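Variant surface glycoprotein MITat 1.13 (Trypanosoma brucei, PDB 6Z8H) probably forms part of the dense coat on the parasite surface, whose switching among antigenically distinct variants lets the trypanosome evade host immunity. Local coordinates at residues 70-75 against 342-347; 85-90 against 288-293; 303-308 against 322-327. All coordinates share one frame; numbering follows the deposited sequence.

Contact 1: residues 70-75 against 342-347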
# COMPACT_ATOMS: atom_id res chain seq x y z
N VAL A 70 -13.29 -22.54 20.38
CA VAL A 70 -12.81 -23.93 20.36
C VAL A 70 -12.27 -24.31 21.72
O VAL A 70 -12.57 -25.39 22.26
CB VAL A 70 -11.78 -24.13 19.24
CG1 VAL A 70 -11.15 -25.51 19.34
CG2 VAL A 70 -12.40 -23.92 17.89
N THR A 71 -11.44 -23.44 22.30
CA THR A 71 -10.83 -23.73 23.58
C THR A 71 -11.89 -23.88 24.66
O THR A 71 -11.87 -24.83 25.44
CB THR A 71 -9.85 -22.61 23.95
OG1 THR A 71 -8.89 -22.42 22.89
CG2 THR A 71 -9.13 -22.91 25.24
N ALA A 72 -12.85 -22.96 24.71
CA ALA A 72 -13.91 -23.06 25.70
C ALA A 72 -14.78 -24.29 25.49
O ALA A 72 -15.22 -24.92 26.45
CB ALA A 72 -14.75 -21.77 25.65
N ALA A 73 -15.11 -24.60 24.23
CA ALA A 73 -15.92 -25.77 23.95
C ALA A 73 -15.26 -27.02 24.47
O ALA A 73 -15.96 -27.93 24.92
CB ALA A 73 -16.16 -25.89 22.46
N LEU A 74 -13.94 -27.10 24.48
CA LEU A 74 -13.27 -28.30 24.97
C LEU A 74 -13.23 -28.32 26.49
O LEU A 74 -13.40 -29.38 27.10
CB LEU A 74 -11.83 -28.30 24.46
CG LEU A 74 -11.22 -29.63 24.07
CD1 LEU A 74 -11.86 -30.04 22.73
CD2 LEU A 74 -9.72 -29.50 23.96
N ALA A 75 -13.02 -27.16 27.11
CA ALA A 75 -12.78 -27.08 28.54
C ALA A 75 -14.04 -26.97 29.39
O ALA A 75 -14.00 -27.37 30.56
CB ALA A 75 -11.90 -25.87 28.85
N LYS A 342 -19.09 -13.44 28.08
CA LYS A 342 -18.47 -13.27 29.39
C LYS A 342 -18.23 -14.68 29.96
O LYS A 342 -17.17 -14.89 30.47
CB LYS A 342 -19.32 -12.36 30.28
CG LYS A 342 -19.09 -10.88 30.03
CD LYS A 342 -17.63 -10.48 30.19
CE LYS A 342 -17.39 -8.99 30.26
NZ LYS A 342 -15.97 -8.65 30.02
N ASP A 343 -19.22 -15.58 29.91
CA ASP A 343 -19.04 -16.92 30.44
C ASP A 343 -17.97 -17.68 29.66
O ASP A 343 -17.21 -18.47 30.23
CB ASP A 343 -20.37 -17.66 30.40
CG ASP A 343 -21.38 -17.10 31.38
OD1 ASP A 343 -20.99 -16.27 32.24
OD2 ASP A 343 -22.57 -17.47 31.29
N ILE A 344 -17.91 -17.48 28.34
CA ILE A 344 -16.86 -18.12 27.53
C ILE A 344 -15.49 -17.70 28.03
O ILE A 344 -14.60 -18.53 28.24
CB ILE A 344 -17.05 -17.79 26.04
CG1 ILE A 344 -18.26 -18.53 25.47
CG2 ILE A 344 -15.80 -18.14 25.24
CD1 ILE A 344 -18.66 -18.06 24.09
N GLY A 345 -15.31 -16.40 28.26
CA GLY A 345 -14.03 -15.87 28.71
C GLY A 345 -13.64 -16.28 30.11
O GLY A 345 -12.45 -16.27 30.44
N SER A 346 -14.60 -16.63 30.95
CA SER A 346 -14.34 -17.05 32.32
C SER A 346 -14.08 -18.55 32.43
O SER A 346 -13.84 -19.06 33.52
CB SER A 346 -15.52 -16.69 33.22
OG SER A 346 -16.64 -17.50 32.93
N THR A 347 -14.18 -19.28 31.32
CA THR A 347 -13.90 -20.71 31.35
C THR A 347 -12.47 -20.96 31.80
O THR A 347 -11.53 -20.38 31.26
CB THR A 347 -14.12 -21.29 29.96
OG1 THR A 347 -15.45 -21.04 29.52
CG2 THR A 347 -13.91 -22.79 29.98

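Contact 2: residues 85-90 against 288-293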
# COMPACT_ATOMS: atom_id res chain seq x y z
N LEU A 85 -21.47 -25.07 21.46
CA LEU A 85 -21.46 -25.84 20.23
C LEU A 85 -22.21 -25.20 19.06
O LEU A 85 -21.69 -25.27 17.93
CB LEU A 85 -21.95 -27.27 20.50
CG LEU A 85 -21.11 -28.08 21.47
CD1 LEU A 85 -21.62 -29.54 21.50
CD2 LEU A 85 -19.64 -28.06 21.16
N PRO A 86 -23.38 -24.58 19.24
CA PRO A 86 -24.06 -23.98 18.08
C PRO A 86 -23.33 -22.79 17.48
O PRO A 86 -23.70 -22.35 16.39
CB PRO A 86 -25.42 -23.54 18.64
CG PRO A 86 -25.63 -24.47 19.83
CD PRO A 86 -24.26 -24.63 20.42
N LEU A 87 -22.33 -22.26 18.17
CA LEU A 87 -21.56 -21.15 17.66
C LEU A 87 -20.41 -21.60 16.78
O LEU A 87 -19.89 -20.78 16.00
CB LEU A 87 -21.05 -20.34 18.84
CG LEU A 87 -22.09 -19.88 19.86
CD1 LEU A 87 -21.40 -19.19 21.08
CD2 LEU A 87 -23.18 -18.99 19.28
N LEU A 88 -19.98 -22.85 16.87
CA LEU A 88 -18.68 -23.18 16.28
C LEU A 88 -18.72 -23.23 14.75
O LEU A 88 -17.86 -22.64 14.10
CB LEU A 88 -18.21 -24.53 16.81
CG LEU A 88 -17.60 -24.51 18.21
CD1 LEU A 88 -17.48 -25.93 18.79
CD2 LEU A 88 -16.24 -23.93 18.21
N GLY A 89 -19.67 -23.93 14.16
CA GLY A 89 -19.73 -24.04 12.72
C GLY A 89 -20.03 -22.69 12.08
O GLY A 89 -19.40 -22.29 11.10
N ALA A 90 -20.95 -21.95 12.69
CA ALA A 90 -21.30 -20.62 12.19
C ALA A 90 -20.10 -19.69 12.28
O ALA A 90 -19.87 -18.85 11.39
CB ALA A 90 -22.51 -20.10 12.99
N ASN A 288 -26.45 -11.39 15.35
CA ASN A 288 -27.16 -11.42 14.08
C ASN A 288 -26.36 -12.11 12.98
O ASN A 288 -26.95 -12.62 12.02
CB ASN A 288 -27.52 -10.00 13.63
CG ASN A 288 -28.59 -9.37 14.51
OD1 ASN A 288 -29.47 -10.04 15.05
ND2 ASN A 288 -28.52 -8.05 14.64
N ALA A 289 -25.03 -12.15 13.10
CA ALA A 289 -24.24 -12.87 12.11
C ALA A 289 -24.31 -14.37 12.33
O ALA A 289 -24.19 -15.14 11.37
CB ALA A 289 -22.78 -12.43 12.20
N VAL A 290 -24.49 -14.81 13.57
CA VAL A 290 -24.57 -16.23 13.90
C VAL A 290 -25.99 -16.76 13.76
O VAL A 290 -26.19 -17.86 13.23
CB VAL A 290 -24.04 -16.43 15.33
CG1 VAL A 290 -24.33 -17.80 15.79
CG2 VAL A 290 -22.56 -16.13 15.39
N ARG A 291 -26.97 -16.01 14.25
CA ARG A 291 -28.39 -16.43 14.41
C ARG A 291 -29.00 -16.83 13.07
O ARG A 291 -30.00 -17.58 13.08
CB ARG A 291 -29.21 -15.32 15.08
CG ARG A 291 -30.35 -14.77 14.24
CD ARG A 291 -30.89 -13.47 14.81
NE ARG A 291 -31.62 -13.66 16.06
CZ ARG A 291 -32.83 -14.19 16.15
NH1 ARG A 291 -33.46 -14.59 15.06
NH2 ARG A 291 -33.41 -14.32 17.33
N ALA A 292 -28.43 -16.36 11.95
CA ALA A 292 -28.99 -16.66 10.64
C ALA A 292 -28.45 -17.96 10.06
O ALA A 292 -29.06 -18.51 9.14
CB ALA A 292 -28.73 -15.51 9.68
N ASN A 293 -27.37 -18.48 10.62
CA ASN A 293 -26.70 -19.61 10.01
C ASN A 293 -27.48 -20.89 10.26
O ASN A 293 -27.79 -21.22 11.41
CB ASN A 293 -25.28 -19.73 10.53
CG ASN A 293 -24.43 -20.61 9.66
OD1 ASN A 293 -24.80 -21.74 9.32
ND2 ASN A 293 -23.28 -20.12 9.30
O HOH W 1 -22.58 -17.52 10.01

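Contact 3: residues 303-308 against 322-327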
# COMPACT_ATOMS: atom_id res chain seq x y z
N ALA A 303 -27.83 -29.99 20.30
CA ALA A 303 -27.13 -29.82 21.56
C ALA A 303 -28.01 -29.30 22.68
O ALA A 303 -27.74 -29.59 23.85
CB ALA A 303 -25.93 -28.87 21.38
N LEU A 304 -29.04 -28.50 22.36
CA LEU A 304 -29.87 -27.89 23.39
C LEU A 304 -31.28 -28.46 23.47
O LEU A 304 -31.96 -28.19 24.46
CB LEU A 304 -29.94 -26.37 23.19
CG LEU A 304 -28.63 -25.63 23.45
CD1 LEU A 304 -28.70 -24.16 22.98
CD2 LEU A 304 -28.25 -25.69 24.92
N LEU A 305 -31.73 -29.24 22.48
CA LEU A 305 -33.04 -29.88 22.53
C LEU A 305 -32.93 -31.40 22.58
O LEU A 305 -33.92 -32.09 22.31
CB LEU A 305 -33.89 -29.45 21.33
CG LEU A 305 -34.28 -27.98 21.32
CD1 LEU A 305 -35.12 -27.65 20.09
CD2 LEU A 305 -35.04 -27.61 22.59
N ASN A 306 -31.76 -31.93 22.91
CA ASN A 306 -31.60 -33.37 23.19
C ASN A 306 -31.97 -34.22 21.97
O ASN A 306 -32.53 -35.31 22.10
CB ASN A 306 -32.41 -33.80 24.42
CG ASN A 306 -31.98 -35.16 24.99
OD1 ASN A 306 -30.79 -35.49 25.01
ND2 ASN A 306 -32.97 -35.95 25.47
N LYS A 307 -31.65 -33.73 20.77
CA LYS A 307 -31.88 -34.46 19.52
C LYS A 307 -30.58 -34.49 18.72
O LYS A 307 -30.48 -33.89 17.64
CB LYS A 307 -33.01 -33.84 18.71
N PRO A 308 -29.58 -35.23 19.20
CA PRO A 308 -28.26 -35.11 18.57
C PRO A 308 -28.20 -35.64 17.15
O PRO A 308 -27.29 -35.25 16.42
CB PRO A 308 -27.32 -35.86 19.52
CG PRO A 308 -28.21 -36.37 20.71
CD PRO A 308 -29.62 -36.25 20.26
N ASN A 322 -36.79 -21.65 19.36
CA ASN A 322 -36.69 -20.28 19.84
C ASN A 322 -36.56 -20.23 21.36
O ASN A 322 -35.81 -19.40 21.89
CB ASN A 322 -37.91 -19.49 19.38
CG ASN A 322 -37.82 -19.10 17.92
OD1 ASN A 322 -36.79 -18.63 17.46
ND2 ASN A 322 -38.92 -19.31 17.19
N ASN A 323 -37.30 -21.08 22.08
CA ASN A 323 -37.16 -21.11 23.53
C ASN A 323 -35.77 -21.54 23.95
O ASN A 323 -35.23 -21.06 24.95
CB ASN A 323 -38.24 -22.00 24.13
CG ASN A 323 -39.58 -21.32 24.16
OD1 ASN A 323 -39.96 -20.73 25.16
ND2 ASN A 323 -40.30 -21.38 23.04
N ALA A 324 -35.18 -22.50 23.23
CA ALA A 324 -33.81 -22.91 23.53
C ALA A 324 -32.81 -21.77 23.28
O ALA A 324 -31.92 -21.52 24.11
CB ALA A 324 -33.43 -24.12 22.69
N ILE A 325 -32.98 -21.05 22.17
CA ILE A 325 -32.14 -19.88 21.89
C ILE A 325 -32.28 -18.85 23.00
O ILE A 325 -31.28 -18.33 23.52
CB ILE A 325 -32.49 -19.29 20.51
CG1 ILE A 325 -31.98 -20.23 19.41
CG2 ILE A 325 -31.90 -17.89 20.34
CD1 ILE A 325 -32.50 -19.94 18.01
N ASN A 326 -33.52 -18.56 23.42
CA ASN A 326 -33.72 -17.57 24.47
C ASN A 326 -33.11 -18.00 25.80
O ASN A 326 -32.55 -17.18 26.52
CB ASN A 326 -35.21 -17.29 24.66
CG ASN A 326 -35.85 -16.62 23.45
OD1 ASN A 326 -35.17 -16.06 22.58
ND2 ASN A 326 -37.19 -16.64 23.41
N SER A 327 -33.21 -19.29 26.13
CA SER A 327 -32.63 -19.77 27.39
C SER A 327 -31.11 -19.71 27.36
O SER A 327 -30.46 -19.40 28.37
CB SER A 327 -33.08 -21.21 27.66
OG SER A 327 -34.46 -21.27 27.94

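Contact 1: residues 70-75 against 342-347
A72 of one long helix meets I344 at the C-terminal end of the shorter helix 336-345 and T347 just past it, while A75, one turn further on, meets T347 alone. Helix 34-75 and helix 78-129 are the long pair of the elongated helical bundle found in A-type variant surface glycoproteins, and this contact lays a later helix and the loop after it against the first of them. Alanines suit the place: with just a methyl at position 72, the CA atoms of A72 and I344 come within 6.0 Å. The A72 CB then lies 3.8 Å from CG2 of I344, the short branch of that side chain.

The T347 side chain can be followed outward. Its CB, turned toward helix 34-75, divides into two branches that meet different alanines. The methyl CG2 lies opposite the backbone N across the CA-CB bond (chi1 -58° for OG1) and ends 3.8 Å from CB of A75. The hydroxyl branch packs its OG1 4.0 Å from CB of A72, yet this polar atom is not stranded among methyls. A threonine therefore serves twice, offering a methyl to the long helix and a hydroxyl to its own helix end. I362 touches both A72 and T347, and V70, A73 and L74 of helix 34-75 pack on the second subunit. On the side of its own chain, T347 OG1 stands 2.9 Å from I344 O and 3.2 Å from D343 O, close to both carbonyl oxygens of the helix end.

Contact 2: residues 85-90 against 288-293
Two torsions set up the meeting of V290 and N293 with helix 78-129. In V290, chi1 of 170° swings CG1 away from the backbone N, and this methyl reaches both L87 and A90. In N293 a similar turn (chi1 -163°) sets CG opposite the backbone N and lays the amide along A90. Both residues direct CB toward helix 78-129, leaving the torsions to place the ends.

L87 comes in differently: its CB does not head for V290, but the side chain turns at CG so that its second methyl, CD2, comes to 3.9 Å from CG1 of V290, and the two side chains cross at about a right angle. CG1 of V290 also sits 4.1 Å from CB of A90. The small alanine matters here, because CA of A90 and CA of V290 are 5.7 Å apart. N293 packs on the same alanine: its CB is 3.7 Å from CB of A90, and its ND2 is 3.5 Å from CA of A90.

The asparagine's polar ends are each put to use. OD1 caps the backbone N of K295, making N293 the N-cap of helix 294-304. ND2 hydrogen-bonds to D93 and also gives a proton to a water, 2.8 Å away. That water donates in turn to A289 O at 3.2 Å and, weakly, to A90 O, thus bridging the two backbones beside the apolar patch.

P86, whose nitrogen has no proton to give, belongs to a kinked part of helix 78-129. Around the contact, L69 of helix 34-75 lies against L87, F296 of helix 294-304 touches V290, Y329 of helix 318-329 touches L87, and Y336 of helix 336-345 reaches both L87 and V290.

Contact 3: residues 303-308 against 322-327
L304 and L305 approach the methyl of A324 from two directions, one with the base of its side chain and the other with its tip. The setting is a pair of consecutive helices, 294-304 and 318-329, joined by a loop: L304 and L305 lie near the C-terminal end of the first helix, and A324 lies in the middle of the second.

Seen from the A324 CB, the lines to the two nearest leucine atoms diverge by roughly a right angle. L304 directs its CB toward the second helix, where it lies 4.2 Å from A324 CB, and its CG then leads off to a greater distance, so the rest of the side chain runs past the methyl and comes to touch A328, one turn further along the helix. L305 does the reverse. Its CB starts off to the flank, and with CG on the same side as the backbone N (chi1 -66°) the branch is carried forward, so that CD2 comes to 3.8 Å from A324 CB and CG to 4.2 Å. The same leucine also lies against E320 and V321, about a turn before A324.

Each residue type fits its task. Alanine brings the backbones together, CA of L304 and CA of A324 being 6.4 Å apart, whereas the leucines have the length to cover the methyl and to reach the neighbouring turns, L304 the later and L305 the earlier. V300, a turn earlier in the first helix, also packs on A324. The contact is apolar and lies near the surface. On the second helix S327 folds its hydroxyl back onto the turn before: its OG is 3.1 Å from N323 O, on the opposite face of that carbonyl plane from S327 N, which bonds to the same oxygen at 2.9 Å.

How the contacts relate
From the N terminus, helix 34-75 supplies 70-75, and after a short turn helix 78-129 supplies 85-90. The chain then builds the five-stranded sheet and returns, and 288-293 closes contact 2. Directly afterwards the end of helix 294-304 and the loop after it supply 303-308, and helix 318-329 closes contact 3, a short local loop. Only then does 342-347 close contact 1, whose long span therefore encloses the other two, which follow each other in series. Contacts 1 and 2 touch, through L88 packed on V70 and A73 and through L87 on I344. Contact 3 touches neither. Together they tie later helices to the long pair and to one another, and all three adjoin the second subunit.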